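PDB 4PE3: TRAP dicarboxylate transporter-DctP subunit from Rhodobacter sphaeroides, which is the periplasmic solute-binding subunit of a TRAP transporter, where it probably captures a substrate, perhaps a dicarboxylate, and delivers it to the membrane components. Local coordinates for residues A[94-99]-A[242-247]; A[101-106]-A[321-326]. All coordinates share one frame; numbering follows the deposited sequence.

Interaction 1 (A[94-99]-A[242-247])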
ATOM      1  N   THR A  94       1.311  -7.692  -7.467  1.00 13.35           N
ATOM      2  CA  THR A  94       1.381  -8.302  -6.153  1.00 12.51           C
ATOM      3  C   THR A  94       1.887  -7.363  -5.055  1.00 12.67           C
ATOM      4  O   THR A  94       2.397  -6.289  -5.330  1.00 13.97           O
ATOM      5  CB  THR A  94       2.252  -9.581  -6.197  1.00 14.16           C
ATOM      6  OG1 THR A  94       2.013 -10.353  -5.017  1.00 16.15           O
ATOM      7  CG2 THR A  94       3.734  -9.229  -6.298  1.00 14.93           C
ATOM      8  N   ASP A  95       1.717  -7.811  -3.828  1.00 13.54           N
ATOM      9  CA  ASP A  95       2.057  -7.053  -2.635  1.00 14.32           C
ATOM     10  C   ASP A  95       3.532  -7.214  -2.417  1.00 14.33           C
ATOM     11  O   ASP A  95       4.014  -8.291  -2.071  1.00 15.30           O
ATOM     12  CB  ASP A  95       1.283  -7.669  -1.465  1.00 17.88           C
ATOM     13  CG  ASP A  95       1.376  -6.878  -0.187  1.00 25.81           C
ATOM     14  OD1 ASP A  95       2.446  -6.333   0.133  1.00 23.47           O
ATOM     15  OD2 ASP A  95       0.346  -6.840   0.529  1.00 32.34           O
ATOM     16  N   THR A  96       4.277  -6.128  -2.598  1.00 14.82           N
ATOM     17  CA  THR A  96       5.735  -6.161  -2.483  1.00 16.20           C
ATOM     18  C   THR A  96       6.198  -6.559  -1.076  1.00 16.23           C
ATOM     19  O   THR A  96       7.287  -7.108  -0.903  1.00 16.88           O
ATOM     20  CB  THR A  96       6.320  -4.794  -2.911  1.00 15.49           C
ATOM     21  OG1 THR A  96       5.931  -4.542  -4.266  1.00 15.80           O
ATOM     22  CG2 THR A  96       7.847  -4.739  -2.789  1.00 17.89           C
ATOM     23  N   SER A  97       5.346  -6.352  -0.078  1.00 17.63           N
ATOM     24  CA  SER A  97       5.694  -6.747   1.276  1.00 19.08           C
ATOM     25  C   SER A  97       5.863  -8.262   1.421  1.00 17.39           C
ATOM     26  O   SER A  97       6.515  -8.715   2.363  1.00 19.05           O
ATOM     27  CB  SER A  97       4.651  -6.244   2.270  1.00 18.92           C
ATOM     28  OG  SER A  97       3.494  -7.030   2.215  1.00 20.31           O
ATOM     29  N   TYR A  98       5.306  -9.028   0.490  1.00 17.19           N
ATOM     30  CA  TYR A  98       5.464 -10.478   0.519  1.00 18.56           C
ATOM     31  C   TYR A  98       6.920 -10.917   0.463  1.00 22.37           C
ATOM     32  O   TYR A  98       7.259 -12.045   0.832  1.00 22.70           O
ATOM     33  CB  TYR A  98       4.736 -11.102  -0.664  1.00 17.98           C
ATOM     34  CG  TYR A  98       3.220 -11.079  -0.603  1.00 18.76           C
ATOM     35  CD1 TYR A  98       2.537 -10.927   0.598  1.00 20.12           C
ATOM     36  CD2 TYR A  98       2.478 -11.217  -1.760  1.00 20.64           C
ATOM     37  CE1 TYR A  98       1.138 -10.925   0.632  1.00 21.87           C
ATOM     38  CE2 TYR A  98       1.099 -11.217  -1.733  1.00 23.68           C
ATOM     39  CZ  TYR A  98       0.441 -11.063  -0.539  1.00 23.65           C
ATOM     40  OH  TYR A  98      -0.938 -11.070  -0.534  1.00 25.84           O
ATOM     41  N   PHE A  99       7.797 -10.015   0.033  1.00 20.40           N
ATOM     42  CA  PHE A  99       9.184 -10.395  -0.214  1.00 21.31           C
ATOM     43  C   PHE A  99      10.138  -9.852   0.839  1.00 22.17           C
ATOM     44  O   PHE A  99      11.360  -9.869   0.643  1.00 23.33           O
ATOM     45  CB  PHE A  99       9.554  -9.979  -1.644  1.00 20.86           C
ATOM     46  CG  PHE A  99       8.534 -10.427  -2.664  1.00 20.42           C
ATOM     47  CD1 PHE A  99       8.294 -11.777  -2.861  1.00 22.50           C
ATOM     48  CD2 PHE A  99       7.812  -9.514  -3.414  1.00 18.93           C
ATOM     49  CE1 PHE A  99       7.331 -12.206  -3.768  1.00 22.57           C
ATOM     50  CE2 PHE A  99       6.848  -9.941  -4.325  1.00 19.80           C
ATOM     51  CZ  PHE A  99       6.625 -11.293  -4.510  1.00 21.42           C
ATOM     52  N   LEU A 242       2.025  -0.930  -1.071  1.00 10.99           N
ATOM     53  CA  LEU A 242       2.498  -0.837  -2.452  1.00 11.11           C
ATOM     54  C   LEU A 242       2.243  -2.154  -3.164  1.00 15.88           C
ATOM     55  O   LEU A 242       2.682  -3.204  -2.707  1.00 16.95           O
ATOM     56  CB  LEU A 242       3.998  -0.516  -2.472  1.00 13.92           C
ATOM     57  CG  LEU A 242       4.658  -0.090  -3.771  1.00 17.90           C
ATOM     58  CD1 LEU A 242       5.984   0.613  -3.537  1.00 21.18           C
ATOM     59  CD2 LEU A 242       4.895  -1.308  -4.627  1.00 18.68           C
ATOM     60  N   VAL A 243       1.502  -2.074  -4.262  1.00 12.66           N
ATOM     61  CA  VAL A 243       1.317  -3.215  -5.162  1.00 11.95           C
ATOM     62  C   VAL A 243       2.119  -2.939  -6.425  1.00 13.08           C
ATOM     63  O   VAL A 243       2.000  -1.878  -7.049  1.00 16.63           O
ATOM     64  CB  VAL A 243      -0.172  -3.439  -5.464  1.00 15.29           C
ATOM     65  CG1 VAL A 243      -0.369  -4.286  -6.680  1.00 17.05           C
ATOM     66  CG2 VAL A 243      -0.815  -4.068  -4.265  1.00 18.10           C
ATOM     67  N   GLU A 244       3.039  -3.843  -6.730  1.00 12.77           N
ATOM     68  CA  GLU A 244       3.882  -3.676  -7.903  1.00 13.76           C
ATOM     69  C   GLU A 244       3.295  -4.393  -9.111  1.00 13.60           C
ATOM     70  O   GLU A 244       2.673  -5.463  -8.964  1.00 13.55           O
ATOM     71  CB  GLU A 244       5.286  -4.239  -7.653  1.00 14.46           C
ATOM     72  CG  GLU A 244       5.350  -5.746  -7.398  1.00 13.05           C
ATOM     73  CD  GLU A 244       6.763  -6.236  -7.165  1.00 14.95           C
ATOM     74  OE1 GLU A 244       7.190  -6.302  -5.992  1.00 16.83           O
ATOM     75  OE2 GLU A 244       7.471  -6.564  -8.158  1.00 14.58           O
ATOM     76  N   VAL A 245       3.469  -3.784 -10.285  1.00 12.15           N
ATOM     77  CA  VAL A 245       3.222  -4.431 -11.572  1.00 12.27           C
ATOM     78  C   VAL A 245       4.599  -4.573 -12.197  1.00 13.79           C
ATOM     79  O   VAL A 245       5.270  -3.578 -12.486  1.00 13.94           O
ATOM     80  CB  VAL A 245       2.318  -3.576 -12.487  1.00 12.38           C
ATOM     81  CG1 VAL A 245       2.088  -4.233 -13.811  1.00 14.47           C
ATOM     82  CG2 VAL A 245       0.978  -3.308 -11.805  1.00 12.15           C
ATOM     83  N   SER A 246       5.028  -5.819 -12.349  1.00 14.36           N
ATOM     84  CA  SER A 246       6.384  -6.137 -12.793  1.00 15.15           C
ATOM     85  C   SER A 246       6.357  -7.346 -13.720  1.00 15.97           C
ATOM     86  O   SER A 246       5.427  -8.163 -13.645  1.00 15.53           O
ATOM     87  CB  SER A 246       7.256  -6.470 -11.597  1.00 15.15           C
ATOM     88  OG  SER A 246       7.240  -5.407 -10.658  1.00 14.68           O
HETATM   89  N   MSE A 247       7.376  -7.501 -14.560  1.00 17.27           N
HETATM   90  CA  MSE A 247       7.384  -8.607 -15.512  1.00 18.24           C
HETATM   91  C   MSE A 247       8.794  -9.076 -15.776  1.00 19.66           C
HETATM   92  O   MSE A 247       9.786  -8.459 -15.336  1.00 19.96           O
HETATM   93  CB  MSE A 247       6.690  -8.204 -16.811  1.00 18.91           C
HETATM   94  CG  MSE A 247       7.480  -7.328 -17.764  1.00 23.58           C
HETATM   95 SE   MSE A 247       6.593  -7.178 -19.498  0.89 22.27          SE
HETATM   96  CE  MSE A 247       6.945  -8.992 -20.081  1.00 24.14           C
TER

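Interaction 2 (A[101-106]-A[321-326])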
ATOM      1  N   GLY A 101      11.152 -11.149   3.414  1.00 19.16           N
ATOM      2  CA  GLY A 101      12.103 -12.190   3.770  1.00 22.71           C
ATOM      3  C   GLY A 101      13.380 -12.161   2.941  1.00 23.81           C
ATOM      4  O   GLY A 101      14.449 -12.567   3.412  1.00 24.76           O
ATOM      5  N   ARG A 102      13.285 -11.691   1.702  1.00 21.25           N
ATOM      6  CA  ARG A 102      14.464 -11.606   0.841  1.00 22.22           C
ATOM      7  C   ARG A 102      15.405 -10.507   1.278  1.00 20.00           C
ATOM      8  O   ARG A 102      16.619 -10.663   1.191  1.00 19.61           O
ATOM      9  CB  ARG A 102      14.065 -11.351  -0.615  1.00 22.93           C
ATOM     10  CG  ARG A 102      13.157 -12.415  -1.189  1.00 27.33           C
ATOM     11  CD  ARG A 102      12.932 -12.205  -2.677  1.00 27.49           C
ATOM     12  NE  ARG A 102      12.033 -13.226  -3.203  1.00 28.87           N
ATOM     13  CZ  ARG A 102      12.054 -13.700  -4.444  1.00 29.90           C
ATOM     14  NH1 ARG A 102      12.935 -13.250  -5.329  1.00 26.69           N
ATOM     15  NH2 ARG A 102      11.179 -14.632  -4.798  1.00 31.08           N
ATOM     16  N   ASP A 103      14.827  -9.384   1.683  1.00 17.06           N
ATOM     17  CA  ASP A 103      15.587  -8.224   2.126  1.00 16.76           C
ATOM     18  C   ASP A 103      14.642  -7.301   2.863  1.00 15.48           C
ATOM     19  O   ASP A 103      13.545  -7.026   2.372  1.00 15.38           O
ATOM     20  CB  ASP A 103      16.193  -7.481   0.935  1.00 18.86           C
ATOM     21  CG  ASP A 103      17.249  -6.476   1.353  1.00 18.36           C
ATOM     22  OD1 ASP A 103      16.932  -5.493   2.054  1.00 17.33           O
ATOM     23  OD2 ASP A 103      18.423  -6.650   0.967  1.00 21.12           O
ATOM     24  N   PRO A 104      15.040  -6.818   4.054  1.00 16.98           N
ATOM     25  CA  PRO A 104      14.090  -5.946   4.767  1.00 17.00           C
ATOM     26  C   PRO A 104      13.695  -4.695   3.978  1.00 14.72           C
ATOM     27  O   PRO A 104      12.682  -4.063   4.285  1.00 17.61           O
ATOM     28  CB  PRO A 104      14.827  -5.553   6.050  1.00 20.46           C
ATOM     29  CG  PRO A 104      16.105  -6.351   6.081  1.00 24.95           C
ATOM     30  CD  PRO A 104      16.332  -6.971   4.742  1.00 18.36           C
ATOM     31  N   ALA A 105      14.484  -4.319   2.979  1.00 15.57           N
ATOM     32  CA  ALA A 105      14.135  -3.187   2.129  1.00 14.36           C
ATOM     33  C   ALA A 105      12.760  -3.357   1.498  1.00 13.46           C
ATOM     34  O   ALA A 105      12.053  -2.385   1.250  1.00 13.95           O
ATOM     35  CB  ALA A 105      15.178  -2.999   1.037  1.00 15.65           C
ATOM     36  N   PHE A 106      12.401  -4.600   1.184  1.00 14.29           N
ATOM     37  CA  PHE A 106      11.119  -4.859   0.550  1.00 13.33           C
ATOM     38  C   PHE A 106       9.973  -4.443   1.461  1.00 12.57           C
ATOM     39  O   PHE A 106       9.003  -3.841   0.995  1.00 14.00           O
ATOM     40  CB  PHE A 106      10.992  -6.339   0.147  1.00 14.02           C
ATOM     41  CG  PHE A 106      11.771  -6.715  -1.097  1.00 14.08           C
ATOM     42  CD1 PHE A 106      11.324  -6.331  -2.351  1.00 14.52           C
ATOM     43  CD2 PHE A 106      12.952  -7.441  -1.006  1.00 16.01           C
ATOM     44  CE1 PHE A 106      12.033  -6.667  -3.493  1.00 14.98           C
ATOM     45  CE2 PHE A 106      13.658  -7.782  -2.141  1.00 16.35           C
ATOM     46  CZ  PHE A 106      13.183  -7.401  -3.387  1.00 16.34           C
ATOM     47  N   GLY A 321      19.059   0.010   9.168  1.00 23.58           N
ATOM     48  CA  GLY A 321      20.327  -0.564   9.602  1.00 25.47           C
ATOM     49  C   GLY A 321      20.447  -2.061   9.337  1.00 26.35           C
ATOM     50  O   GLY A 321      21.525  -2.630   9.542  1.00 27.56           O
ATOM     51  N   GLN A 322      19.370  -2.696   8.869  1.00 24.42           N
ATOM     52  CA  GLN A 322      19.331  -4.152   8.726  1.00 24.78           C
ATOM     53  C   GLN A 322      19.874  -4.648   7.379  1.00 28.90           C
ATOM     54  O   GLN A 322      20.158  -5.834   7.232  1.00 28.55           O
ATOM     55  CB  GLN A 322      17.911  -4.680   8.941  1.00 27.34           C
ATOM     56  CG  GLN A 322      17.347  -4.364  10.328  1.00 26.50           C
ATOM     57  CD  GLN A 322      15.944  -4.895  10.532  1.00 29.72           C
ATOM     58  OE1 GLN A 322      15.332  -5.425   9.613  1.00 33.50           O
ATOM     59  NE2 GLN A 322      15.424  -4.741  11.745  1.00 37.17           N
ATOM     60  N   SER A 323      20.000  -3.757   6.397  1.00 20.32           N
ATOM     61  CA  SER A 323      20.582  -4.137   5.101  1.00 19.96           C
ATOM     62  C   SER A 323      20.985  -2.916   4.302  1.00 20.55           C
ATOM     63  O   SER A 323      20.485  -1.821   4.531  1.00 20.34           O
ATOM     64  CB  SER A 323      19.595  -4.953   4.255  1.00 21.22           C
ATOM     65  OG  SER A 323      18.704  -4.095   3.540  1.00 20.87           O
ATOM     66  N   GLU A 324      21.898  -3.102   3.353  1.00 21.47           N
ATOM     67  CA  GLU A 324      22.338  -1.991   2.533  1.00 22.35           C
ATOM     68  C   GLU A 324      21.184  -1.389   1.751  1.00 20.87           C
ATOM     69  O   GLU A 324      21.046  -0.166   1.690  1.00 22.10           O
ATOM     70  CB  GLU A 324      23.422  -2.444   1.563  1.00 23.98           C
ATOM     71  CG  GLU A 324      24.162  -1.289   0.930  1.00 31.45           C
ATOM     72  CD  GLU A 324      25.445  -1.732   0.273  1.00 35.03           C
ATOM     73  OE1 GLU A 324      25.403  -2.122  -0.914  1.00 42.47           O
ATOM     74  OE2 GLU A 324      26.484  -1.719   0.949  1.00 36.10           O
HETATM   75  N   MSE A 325      20.355  -2.232   1.147  1.00 19.41           N
HETATM   76  CA  MSE A 325      19.239  -1.727   0.366  1.00 18.32           C
HETATM   77  C   MSE A 325      18.189  -1.041   1.244  1.00 18.43           C
HETATM   78  O   MSE A 325      17.541  -0.083   0.816  1.00 18.27           O
HETATM   79  CB  MSE A 325      18.583  -2.847  -0.445  1.00 19.20           C
HETATM   80  CG  MSE A 325      19.295  -3.208  -1.721  1.00 25.75           C
HETATM   81 SE   MSE A 325      19.654  -1.649  -2.827  0.84 27.34          SE
HETATM   82  CE  MSE A 325      17.902  -1.107  -3.283  1.00 24.74           C
ATOM     83  N   ALA A 326      18.010  -1.513   2.470  1.00 16.95           N
ATOM     84  CA  ALA A 326      17.052  -0.853   3.354  1.00 18.31           C
ATOM     85  C   ALA A 326      17.518   0.562   3.678  1.00 17.71           C
ATOM     86  O   ALA A 326      16.713   1.497   3.708  1.00 18.65           O
ATOM     87  CB  ALA A 326      16.834  -1.658   4.629  1.00 17.30           C
TER
HETATM   88  O   HOH W   1      20.742  -5.155   0.851  1.00 18.58           O

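Interaction 1 (A[94-99]-A[242-247])
T94 and E244 pair across two antiparallel strands, the end of strand 91-95 and the start of strand 243-248, side by side in the central sheet of one lobe. Theirs is a hydrogen-bonded pair: T94 N donates to E244 O at 3.0 Å, and E244 N returns a bond to T94 O at 2.9 Å. One residue on, D95 and V243 form a non-hydrogen-bonded pair, and the CA of V243 sends a C-H toward T94 O. Past D95 the backbone of 94-99 leaves the sheet in a 3-10 turn, and the ladder tapers off in a weak bond from T96 N to L242 O.

The polar side-chain contact lies on the T94 and E244 face. With chi1 at 64°, CG of E244 is set between its own backbone N and carbonyl carbon, and the extended chain beyond it crosses T96 at about a right angle. T96 OG1 donates to E244 OE1 at 2.8 Å, meeting the carboxylate on its anti side, 24° out of plane. OE2 of E244 accepts from S246 OG at 2.8 Å and is also hydrogen-bonded to H92.

Apolar atoms fill in around this group. CG2 of T94 lies 4.0 Å from CG of E244, while CD2 of L242 reaches to 3.4 Å from T96 OG1. The F99 ring presents its edge to E244 OE1, with CE2 4.0 Å away and the ring and carboxylate planes 75° apart. M135 and I139 of helix 131-139 pack against E244.

A buried carboxylate is gripped at both oxygens, by T96 from the 3-10 turn, S246 from its own strand and H92 from strand 91-95, which fixes its rotation. A nearby acetate, probably from the crystallisation liquor, may shift its ionisation.

Interaction 2 (A[101-106]-A[321-326])
P104 lies against Q322 and S323 where the start of helix 104-110 meets the start of helix 324-339. P104 has the largest area buried by the contact: P104 CB is 3.6 Å from OE1 of Q322, whose extended side chain crosses the ring obliquely, and P104 CD sits 3.9 Å from CB of S323.

A105, next in the helix, turns its methyl into the other backbone. A105 CB is 3.5 Å from A326 N and 3.7 Å from M325 CB, and the two backbones come close enough for the CA atoms of A105 and A326 to lie 3.9 Å apart.

D103 and S323 are the N-caps of the two helices, and they bond to each other. S323 OG donates to D103 OD1 at 2.7 Å, on the syn side of the carboxylate, while A105 N reaches the anti lone pair of the same oxygen at 2.9 Å. S323 OG in turn accepts from A326 N. A water links D103 OD2 to M325 N.

The result is a chain of bonds from A326 N to S323 OG to D103 OD1, where A105 N also donates: each cap steadies the other, and two helix N-termini would probably favour the negative charge on D103.

The two contacts lie 15 Å apart, centre to centre, and touch through F106 of helix 104-110, whose ring packs on T96 and F99 of interaction 1. The segments of the two contacts interleave along the chain: strand 91-95 leads through a short connection into helix 104-110, strand 243-248 comes much later, and helix 324-339 follows near the C-terminus. Interaction 1 is a buried join in the five-stranded sheet; interaction 2 is farther from the chain's centre and only partly buried. Helix 131-139 borders both, packing on T96 and E244 in one and on F106 and M325 in the other. The C-terminal helix is thereby tied, through helix 104-110, to the lobe containing this sheet.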